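M152 protein (Murid herpesvirus 1, PDB 4G59) is an MHC class I-like glycoprotein that probably binds host RAE-1 and class I molecules and retains them inside the cell, hiding infected cells from NK and T cells. Local coordinates at residues 85-90 with 146-151; 182-187 with 256-261; 207-212 with 221-226. One frame throughout, in Å; residues are numbered along the deposited sequence.

Interaction 1: residues 85-90 with 146-151; sequences IMNVFK and ARYGQG
The aromatic ring of Y148 is approached obliquely by V88: methyl CG2 of V88 sits 3.6 Å from CE2 of the tyrosine and a little farther from CD2. Y84, one helical turn before V88, stacks on the same tyrosine ring. The other flat group, the amide of N87, stands near the phenol end, where ND2 is 4.4 Å from OH of Y148; that is a loose approach and no hydrogen bond. V88 carries its CG1 anti to the backbone N (chi1 -178°), which leaves CG2 beside that nitrogen as the branch turned to the ring. V88 and Y148 run alongside one another with their ends pointing opposite ways, and the contact buries just 95 Å².

These are the facing flanks of two helices, 68-89 and 142-148, of the MHC class I-like platform, in which helices lie across an eight-stranded antiparallel sheet. The CA atoms of V88 and Y148 are 9.4 Å apart, so the two helix flanks approach each other here; a narrow groove between them would fit the family. The first helix finishes just after V88 in a wide pi-type turn, in which K90 N bonds back to I85 O. On the other side, Y148 opens a type I turn that runs to G151. V140, in the loop before helix 142-148, packs against both V88 and F89.

Interaction 2: residues 182-187 with 256-261; sequences RHNEYS and TGWYAT
The indole of W258 takes two neighbours at the far end of its six-membered ring. N184 crosses it at a slant, the amide plane turned 45° from the ring plane, with ND2 3.9 Å from CZ2. Y186 arrives from the opposite direction to the tryptophan and presents its hydroxyl, OH lying 3.8 Å from CH2. W258 has CG between its backbone N and carbonyl carbon (chi1 65°), which turns the CZ2-CH2-CZ3 end of the indole toward 182-187. Two residues on, A260 puts its CB 4.2 Å from CE1 of Y186, so Y186 touches both W258, at its hydroxyl, and A260, at CE1. Strands 185-191 and 258-264 belong to different four-stranded antiparallel sheets, and the contact bridges the two layers of a beta sandwich, as in the immunoglobulin-like domain below an MHC platform.

No hydrogen bond joins the two segments; the bonding partners lie outside them. N184 OD1 bonds with T203 OG1, W258 NE1 with D179 OD1, and Y186 OH with P181 O while also resting by the indole. The contact itself is therefore van der Waals packing; those bonds hold the polar ends in place, and the N184 bond probably orients its amide.

Interaction 3: residues 207-212 with 221-226; sequences LAYNIS and KYMRMY. With NAG (2-acetamido-2-deoxy-beta-D-glucopyranose), chain F.
K221 leaves its backbone with CG between the N and the carbonyl carbon (chi1 38°), runs out nearly straight, and bends at the last bond (chi4 -63°), which drops NZ onto the carbonyl oxygen of I211 at 3.0 Å. The hydrogen bond is almost in line with that carbonyl, at a C=O...N angle of 168°. Methyl CG2 of I211 lies alongside the stem of the same lysine, 3.5 Å from CB of K221.

Farther along, M223 is bent at its last torsion and swings its methyl CE toward 207-209: it lies 3.8 Å from O of L207 and meets the Y209 ring at its edge, near the ring plane, 4.3 Å from CD2. L207 CB lies over one face of that ring, toward the rim, and Y209 OH bonds to the carbonyl of V205. The touching parts run nearly antiparallel, but 210-213 and 220-225 are edge strands of different sheets in the beta sandwich, so no backbone-to-backbone bonds join them; side chains of 221-223 reach side chains and carbonyls of 207-211. N210 and S212 pair through their backbones with strand 250-253. N210 ND2 is covalently bonded to C1 of the GlcNAc. R224, its NH2 3.7 Å above the centre of the Y222 ring, makes a salt bridge through NE with an acidic side chain of the other protein chain.

Overall arrangement
Interactions 2 and 3 are neighbours in the beta sandwich, their centres 12 Å apart, and they meet directly: W258 CZ2 packs on Y209 CE1 at 3.7 Å, and T256 CG2 on L207 CD1 at 3.8 Å. Both link the same two sheets, and interaction 3 is nested within the stretch of chain that interaction 2 closes. Interaction 1 stands apart in the platform, 44 Å from interaction 2 and 33 Å from interaction 3, centre to centre. Along the sequence it is complete before the others begin. The glycan on N210 belongs to interaction 3; the side chain of W258 in interaction 2 is about 11 Å from a bound GlcNAc.

Interaction 1: residues 85-90 with 146-151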
loop_
_atom_site.group_PDB
_atom_site.type_symbol
_atom_site.label_atom_id
_atom_site.label_comp_id
_atom_site.label_asym_id
_atom_site.label_seq_id
_atom_site.Cartn_x
_atom_site.Cartn_y
_atom_site.Cartn_z
ATOM N N ILE B 85 -12.911 8.726 -16.948
ATOM C CA ILE B 85 -13.845 8.232 -15.942
ATOM C C ILE B 85 -15.286 8.706 -16.195
ATOM O O ILE B 85 -16.223 7.890 -16.200
ATOM C CB ILE B 85 -13.382 8.609 -14.511
ATOM C CG1 ILE B 85 -12.322 7.628 -14.020
ATOM C CG2 ILE B 85 -14.563 8.633 -13.547
ATOM C CD1 ILE B 85 -12.824 6.197 -13.925
ATOM N N MET B 86 -15.455 10.010 -16.417
ATOM C CA MET B 86 -16.774 10.584 -16.683
ATOM C C MET B 86 -17.405 10.066 -17.989
ATOM O O MET B 86 -18.546 9.610 -17.983
ATOM C CB MET B 86 -16.720 12.120 -16.685
ATOM C CG MET B 86 -16.342 12.754 -15.344
ATOM S SD MET B 86 -17.353 12.232 -13.937
ATOM C CE MET B 86 -18.861 13.159 -14.221
ATOM N N ASN B 87 -16.661 10.132 -19.092
ATOM C CA ASN B 87 -17.159 9.730 -20.412
ATOM C C ASN B 87 -17.389 8.230 -20.631
ATOM O O ASN B 87 -18.218 7.852 -21.453
ATOM C CB ASN B 87 -16.234 10.244 -21.520
ATOM C CG ASN B 87 -16.085 11.752 -21.510
ATOM O OD1 ASN B 87 -16.805 12.458 -20.804
ATOM N ND2 ASN B 87 -15.148 12.257 -22.310
ATOM N N VAL B 88 -16.648 7.382 -19.923
ATOM C CA VAL B 88 -16.734 5.944 -20.146
ATOM C C VAL B 88 -17.339 5.196 -18.965
ATOM O O VAL B 88 -18.253 4.391 -19.140
ATOM C CB VAL B 88 -15.364 5.322 -20.512
ATOM C CG1 VAL B 88 -15.506 3.812 -20.782
ATOM C CG2 VAL B 88 -14.772 6.023 -21.724
ATOM N N PHE B 89 -16.705 5.289 -17.811
ATOM C CA PHE B 89 -17.248 4.631 -16.633
ATOM C C PHE B 89 -18.487 5.266 -16.008
ATOM O O PHE B 89 -19.427 4.584 -15.630
ATOM C CB PHE B 89 -16.147 4.303 -15.641
ATOM C CG PHE B 89 -15.338 3.120 -16.054
ATOM C CD1 PHE B 89 -15.722 1.850 -15.689
ATOM C CD2 PHE B 89 -14.229 3.270 -16.857
ATOM C CE1 PHE B 89 -15.000 0.760 -16.078
ATOM C CE2 PHE B 89 -13.508 2.178 -17.254
ATOM C CZ PHE B 89 -13.897 0.920 -16.864
ATOM N N LYS B 90 -18.450 6.583 -15.884
ATOM C CA LYS B 90 -19.574 7.380 -15.420
ATOM C C LYS B 90 -19.768 7.257 -13.924
ATOM O O LYS B 90 -20.631 7.892 -13.349
ATOM C CB LYS B 90 -20.847 7.026 -16.173
ATOM C CG LYS B 90 -20.923 7.683 -17.520
ATOM C CD LYS B 90 -22.040 7.107 -18.343
ATOM C CE LYS B 90 -22.166 7.840 -19.659
ATOM N NZ LYS B 90 -20.881 7.881 -20.396
ATOM N N ALA B 146 -9.544 -0.336 -23.990
ATOM C CA ALA B 146 -8.302 -0.504 -24.719
ATOM C C ALA B 146 -7.811 0.835 -25.256
ATOM O O ALA B 146 -6.611 1.133 -25.223
ATOM C CB ALA B 146 -8.497 -1.501 -25.851
ATOM N N ARG B 147 -8.732 1.648 -25.761
ATOM C CA ARG B 147 -8.332 2.887 -26.432
ATOM C C ARG B 147 -7.801 3.880 -25.398
ATOM O O ARG B 147 -6.862 4.651 -25.664
ATOM C CB ARG B 147 -9.469 3.445 -27.322
ATOM C CG ARG B 147 -10.344 4.561 -26.730
ATOM C CD ARG B 147 -11.508 4.999 -27.681
ATOM N NE ARG B 147 -12.519 3.952 -27.915
ATOM C CZ ARG B 147 -12.644 3.254 -29.051
ATOM N NH1 ARG B 147 -11.828 3.485 -30.078
ATOM N NH2 ARG B 147 -13.579 2.321 -29.165
ATOM N N TYR B 148 -8.366 3.825 -24.193
ATOM C CA TYR B 148 -7.873 4.670 -23.115
ATOM C C TYR B 148 -6.603 4.098 -22.481
ATOM O O TYR B 148 -5.842 4.830 -21.823
ATOM C CB TYR B 148 -8.970 4.939 -22.091
ATOM C CG TYR B 148 -9.871 6.065 -22.529
ATOM C CD1 TYR B 148 -9.543 7.384 -22.254
ATOM C CD2 TYR B 148 -11.040 5.814 -23.239
ATOM C CE1 TYR B 148 -10.359 8.423 -22.663
ATOM C CE2 TYR B 148 -11.857 6.843 -23.655
ATOM C CZ TYR B 148 -11.515 8.149 -23.367
ATOM O OH TYR B 148 -12.333 9.178 -23.786
ATOM N N GLY B 149 -6.367 2.803 -22.715
ATOM C CA GLY B 149 -5.115 2.161 -22.348
ATOM C C GLY B 149 -3.894 2.781 -23.021
ATOM O O GLY B 149 -2.750 2.561 -22.615
ATOM N N GLN B 150 -4.120 3.569 -24.058
ATOM C CA GLN B 150 -3.004 4.253 -24.691
ATOM C C GLN B 150 -2.429 5.331 -23.788
ATOM O O GLN B 150 -1.281 5.740 -23.944
ATOM C CB GLN B 150 -3.426 4.853 -26.023
ATOM C CG GLN B 150 -3.541 3.841 -27.119
ATOM C CD GLN B 150 -3.859 4.499 -28.430
ATOM O OE1 GLN B 150 -3.839 5.728 -28.539
ATOM N NE2 GLN B 150 -4.160 3.693 -29.437
ATOM N N GLY B 151 -3.236 5.786 -22.843
ATOM C CA GLY B 151 -2.801 6.804 -21.921
ATOM C C GLY B 151 -2.764 8.114 -22.659
ATOM O O GLY B 151 -3.156 8.171 -23.822
#

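Interaction 2: residues 182-187 with 256-261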
loop_
_atom_site.group_PDB
_atom_site.type_symbol
_atom_site.label_atom_id
_atom_site.label_comp_id
_atom_site.label_asym_id
_atom_site.label_seq_id
_atom_site.Cartn_x
_atom_site.Cartn_y
_atom_site.Cartn_z
ATOM N N ARG B 182 25.678 1.349 6.826
ATOM C CA ARG B 182 26.034 1.702 8.200
ATOM C C ARG B 182 25.353 2.984 8.646
ATOM O O ARG B 182 25.335 3.281 9.832
ATOM C CB ARG B 182 27.565 1.773 8.399
ATOM C CG ARG B 182 28.238 0.464 8.002
ATOM C CD ARG B 182 29.753 0.429 8.154
ATOM N NE ARG B 182 30.178 -0.971 8.078
ATOM C CZ ARG B 182 30.273 -1.660 6.947
ATOM N NH1 ARG B 182 29.999 -1.078 5.776
ATOM N NH2 ARG B 182 30.647 -2.930 6.987
ATOM N N HIS B 183 24.767 3.725 7.710
ATOM C CA HIS B 183 24.088 4.963 8.083
ATOM C C HIS B 183 22.629 4.723 8.462
ATOM O O HIS B 183 21.977 5.599 9.022
ATOM C CB HIS B 183 24.194 6.019 6.980
ATOM C CG HIS B 183 25.576 6.550 6.785
ATOM N ND1 HIS B 183 25.827 7.814 6.301
ATOM C CD2 HIS B 183 26.788 5.982 7.002
ATOM C CE1 HIS B 183 27.135 8.003 6.224
ATOM N NE2 HIS B 183 27.737 6.904 6.640
ATOM N N ASN B 184 22.122 3.533 8.158
ATOM C CA ASN B 184 20.739 3.219 8.439
ATOM C C ASN B 184 20.582 2.774 9.893
ATOM O O ASN B 184 21.558 2.378 10.531
ATOM C CB ASN B 184 20.281 2.117 7.486
ATOM C CG ASN B 184 20.429 2.504 5.998
ATOM O OD1 ASN B 184 20.386 3.678 5.636
ATOM N ND2 ASN B 184 20.571 1.482 5.139
ATOM N N GLU B 185 19.364 2.834 10.426
ATOM C CA GLU B 185 19.140 2.351 11.797
ATOM C C GLU B 185 18.315 1.064 11.788
ATOM O O GLU B 185 17.256 0.997 11.148
ATOM C CB GLU B 185 18.436 3.408 12.659
ATOM C CG GLU B 185 17.898 2.908 14.018
ATOM C CD GLU B 185 16.946 3.912 14.683
ATOM O OE1 GLU B 185 17.386 5.024 15.060
ATOM O OE2 GLU B 185 15.749 3.583 14.828
ATOM N N TYR B 186 18.799 0.055 12.505
ATOM C CA TYR B 186 18.145 -1.240 12.554
ATOM C C TYR B 186 17.622 -1.501 13.960
ATOM O O TYR B 186 18.246 -1.094 14.936
ATOM C CB TYR B 186 19.137 -2.318 12.181
ATOM C CG TYR B 186 19.859 -2.069 10.878
ATOM C CD1 TYR B 186 19.396 -2.619 9.698
ATOM C CD2 TYR B 186 21.009 -1.298 10.828
ATOM C CE1 TYR B 186 20.055 -2.399 8.486
ATOM C CE2 TYR B 186 21.671 -1.070 9.624
ATOM C CZ TYR B 186 21.187 -1.644 8.459
ATOM O OH TYR B 186 21.811 -1.442 7.252
ATOM N N SER B 187 16.465 -2.153 14.069
ATOM C CA SER B 187 15.907 -2.479 15.392
ATOM C C SER B 187 15.019 -3.726 15.360
ATOM O O SER B 187 14.485 -4.092 14.311
ATOM C CB SER B 187 15.155 -1.279 15.985
ATOM O OG SER B 187 14.036 -0.894 15.217
ATOM N N THR B 256 21.857 -2.380 -4.593
ATOM C CA THR B 256 23.241 -1.955 -4.794
ATOM C C THR B 256 24.256 -3.015 -4.376
ATOM O O THR B 256 25.462 -2.818 -4.545
ATOM C CB THR B 256 23.542 -0.643 -4.100
ATOM O OG1 THR B 256 23.372 -0.814 -2.690
ATOM C CG2 THR B 256 22.606 0.410 -4.591
ATOM N N GLY B 257 23.783 -4.134 -3.836
ATOM C CA GLY B 257 24.648 -5.295 -3.700
ATOM C C GLY B 257 25.114 -5.664 -2.311
ATOM O O GLY B 257 25.814 -6.657 -2.128
ATOM N N TRP B 258 24.730 -4.872 -1.326
ATOM C CA TRP B 258 24.975 -5.237 0.050
ATOM C C TRP B 258 23.731 -5.870 0.676
ATOM O O TRP B 258 22.618 -5.655 0.194
ATOM C CB TRP B 258 25.415 -4.009 0.836
ATOM C CG TRP B 258 24.374 -2.927 0.954
ATOM C CD1 TRP B 258 24.254 -1.810 0.170
ATOM C CD2 TRP B 258 23.327 -2.844 1.940
ATOM N NE1 TRP B 258 23.199 -1.046 0.611
ATOM C CE2 TRP B 258 22.617 -1.653 1.696
ATOM C CE3 TRP B 258 22.933 -3.661 3.007
ATOM C CZ2 TRP B 258 21.521 -1.261 2.477
ATOM C CZ3 TRP B 258 21.842 -3.272 3.785
ATOM C CH2 TRP B 258 21.152 -2.082 3.517
ATOM N N TYR B 259 23.916 -6.667 1.734
ATOM C CA TYR B 259 22.787 -7.109 2.542
ATOM C C TYR B 259 23.196 -7.168 3.994
ATOM O O TYR B 259 24.382 -7.332 4.297
ATOM C CB TYR B 259 22.222 -8.444 2.060
ATOM C CG TYR B 259 23.139 -9.634 2.195
ATOM C CD1 TYR B 259 23.101 -10.444 3.326
ATOM C CD2 TYR B 259 24.021 -9.973 1.176
ATOM C CE1 TYR B 259 23.926 -11.553 3.441
ATOM C CE2 TYR B 259 24.852 -11.076 1.286
ATOM C CZ TYR B 259 24.801 -11.859 2.419
ATOM O OH TYR B 259 25.631 -12.950 2.517
ATOM N N ALA B 260 22.221 -7.020 4.895
ATOM C CA ALA B 260 22.499 -7.064 6.324
ATOM C C ALA B 260 21.654 -8.138 6.986
ATOM O O ALA B 260 20.486 -8.334 6.636
ATOM C CB ALA B 260 22.225 -5.720 6.962
ATOM N N THR B 261 22.239 -8.844 7.947
ATOM C CA THR B 261 21.459 -9.791 8.730
ATOM C C THR B 261 21.196 -9.106 10.059
ATOM O O THR B 261 22.089 -8.421 10.603
ATOM C CB THR B 261 22.203 -11.118 8.949
ATOM O OG1 THR B 261 23.445 -10.848 9.602
ATOM C CG2 THR B 261 22.508 -11.784 7.630
#

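Interaction 3: residues 207-212 with 221-226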
loop_
_atom_site.group_PDB
_atom_site.type_symbol
_atom_site.label_atom_id
_atom_site.label_comp_id
_atom_site.label_asym_id
_atom_site.label_seq_id
_atom_site.Cartn_x
_atom_site.Cartn_y
_atom_site.Cartn_z
ATOM N N LEU B 207 15.875 3.034 -1.864
ATOM C CA LEU B 207 16.106 1.871 -2.726
ATOM C C LEU B 207 15.012 0.820 -2.556
ATOM O O LEU B 207 14.308 0.790 -1.531
ATOM C CB LEU B 207 17.488 1.262 -2.467
ATOM C CG LEU B 207 18.660 2.138 -2.897
ATOM C CD1 LEU B 207 19.967 1.716 -2.228
ATOM C CD2 LEU B 207 18.774 2.105 -4.439
ATOM N N ALA B 208 14.855 -0.039 -3.562
ATOM C CA ALA B 208 13.878 -1.125 -3.453
ATOM C C ALA B 208 14.422 -2.261 -2.602
ATOM O O ALA B 208 14.789 -3.306 -3.112
ATOM C CB ALA B 208 13.451 -1.631 -4.813
ATOM N N TYR B 209 14.466 -2.051 -1.297
ATOM C CA TYR B 209 15.001 -3.051 -0.398
ATOM C C TYR B 209 14.090 -4.260 -0.320
ATOM O O TYR B 209 12.873 -4.171 -0.497
ATOM C CB TYR B 209 15.164 -2.476 1.008
ATOM C CG TYR B 209 16.014 -1.226 1.094
ATOM C CD1 TYR B 209 17.400 -1.296 1.139
ATOM C CD2 TYR B 209 15.420 0.026 1.172
ATOM C CE1 TYR B 209 18.175 -0.133 1.242
ATOM C CE2 TYR B 209 16.174 1.179 1.273
ATOM C CZ TYR B 209 17.539 1.098 1.298
ATOM O OH TYR B 209 18.260 2.268 1.397
ATOM N N ASN B 210 14.702 -5.408 -0.061
ATOM C CA ASN B 210 13.957 -6.632 0.147
ATOM C C ASN B 210 14.274 -7.180 1.528
ATOM O O ASN B 210 15.437 -7.400 1.867
ATOM C CB ASN B 210 14.304 -7.663 -0.926
ATOM C CG ASN B 210 13.538 -8.960 -0.758
ATOM O OD1 ASN B 210 12.733 -9.103 0.163
ATOM N ND2 ASN B 210 13.784 -9.914 -1.648
ATOM N N ILE B 211 13.236 -7.409 2.320
ATOM C CA ILE B 211 13.404 -7.991 3.640
ATOM C C ILE B 211 12.728 -9.371 3.655
ATOM O O ILE B 211 11.587 -9.517 3.203
ATOM C CB ILE B 211 12.841 -7.061 4.724
ATOM C CG1 ILE B 211 13.006 -7.659 6.107
ATOM C CG2 ILE B 211 11.388 -6.768 4.499
ATOM C CD1 ILE B 211 12.953 -6.577 7.205
ATOM N N SER B 212 13.448 -10.378 4.135
ATOM C CA SER B 212 12.937 -11.732 4.193
ATOM C C SER B 212 13.670 -12.422 5.341
ATOM O O SER B 212 14.581 -11.828 5.934
ATOM C CB SER B 212 13.175 -12.451 2.863
ATOM O OG SER B 212 14.559 -12.693 2.650
ATOM N N LYS B 221 5.716 -7.762 5.185
ATOM C CA LYS B 221 6.653 -6.649 5.067
ATOM C C LYS B 221 6.008 -5.534 4.293
ATOM O O LYS B 221 5.084 -5.776 3.508
ATOM C CB LYS B 221 7.928 -7.069 4.334
ATOM C CG LYS B 221 7.688 -8.022 3.189
ATOM C CD LYS B 221 8.759 -7.933 2.116
ATOM C CE LYS B 221 8.716 -9.176 1.225
ATOM N NZ LYS B 221 9.011 -10.447 1.969
ATOM N N TYR B 222 6.514 -4.317 4.481
ATOM C CA TYR B 222 6.012 -3.172 3.734
ATOM C C TYR B 222 7.010 -2.047 3.903
ATOM O O TYR B 222 7.921 -2.163 4.725
ATOM C CB TYR B 222 4.648 -2.754 4.280
ATOM C CG TYR B 222 4.624 -2.642 5.788
ATOM C CD1 TYR B 222 5.192 -1.551 6.429
ATOM C CD2 TYR B 222 4.036 -3.627 6.568
ATOM C CE1 TYR B 222 5.180 -1.437 7.806
ATOM C CE2 TYR B 222 4.019 -3.529 7.945
ATOM C CZ TYR B 222 4.588 -2.430 8.558
ATOM O OH TYR B 222 4.581 -2.316 9.924
ATOM N N MET B 223 6.849 -0.966 3.142
ATOM C CA MET B 223 7.684 0.233 3.289
ATOM C C MET B 223 6.789 1.439 3.574
ATOM O O MET B 223 5.660 1.506 3.099
ATOM C CB MET B 223 8.540 0.515 2.039
ATOM C CG MET B 223 9.694 -0.455 1.786
ATOM S SD MET B 223 10.690 -0.041 0.313
ATOM C CE MET B 223 11.440 1.487 0.856
ATOM N N ARG B 224 7.290 2.393 4.352
ATOM C CA ARG B 224 6.569 3.644 4.590
ATOM C C ARG B 224 7.440 4.830 4.203
ATOM O O ARG B 224 8.636 4.860 4.531
ATOM C CB ARG B 224 6.165 3.760 6.064
ATOM C CG ARG B 224 5.337 2.597 6.582
ATOM C CD ARG B 224 3.967 2.571 5.932
ATOM N NE ARG B 224 3.094 1.550 6.522
ATOM C CZ ARG B 224 2.473 0.608 5.821
ATOM N NH1 ARG B 224 2.614 0.555 4.511
ATOM N NH2 ARG B 224 1.710 -0.278 6.423
ATOM N N MET B 225 6.853 5.807 3.522
ATOM C CA MET B 225 7.579 7.025 3.168
ATOM C C MET B 225 7.017 8.163 4.006
ATOM O O MET B 225 5.788 8.321 4.089
ATOM C CB MET B 225 7.404 7.345 1.674
ATOM C CG MET B 225 8.429 8.357 1.150
ATOM S SD MET B 225 7.944 8.918 -0.493
ATOM C CE MET B 225 7.458 7.376 -1.101
ATOM N N TYR B 226 7.890 8.946 4.636
ATOM C CA TYR B 226 7.453 10.059 5.487
ATOM C C TYR B 226 7.870 11.425 4.945
ATOM O O TYR B 226 8.511 11.515 3.905
ATOM C CB TYR B 226 8.017 9.924 6.908
ATOM C CG TYR B 226 7.573 8.674 7.608
ATOM C CD1 TYR B 226 6.372 8.635 8.292
ATOM C CD2 TYR B 226 8.363 7.526 7.591
ATOM C CE1 TYR B 226 5.961 7.490 8.923
ATOM C CE2 TYR B 226 7.959 6.378 8.230
ATOM C CZ TYR B 226 6.756 6.367 8.885
ATOM O OH TYR B 226 6.344 5.228 9.521
HETATM C C1 NAG F . 12.987 -10.551 -2.595
HETATM C C2 NAG F . 13.772 -10.396 -3.892
HETATM C C3 NAG F . 13.016 -11.087 -5.015
HETATM C C4 NAG F . 12.824 -12.538 -4.616
HETATM C C5 NAG F . 12.049 -12.570 -3.305
HETATM C C6 NAG F . 11.756 -14.002 -2.874
HETATM C C7 NAG F . 15.173 -8.444 -4.222
HETATM C C8 NAG F . 15.241 -6.983 -4.556
HETATM N N2 NAG F . 13.962 -8.993 -4.202
HETATM O O3 NAG F . 13.758 -11.013 -6.210
HETATM O O4 NAG F . 12.102 -13.219 -5.615
HETATM O O5 NAG F . 12.824 -11.928 -2.317
HETATM O O6 NAG F . 11.073 -13.991 -1.641
HETATM O O7 NAG F . 16.200 -9.078 -3.981
#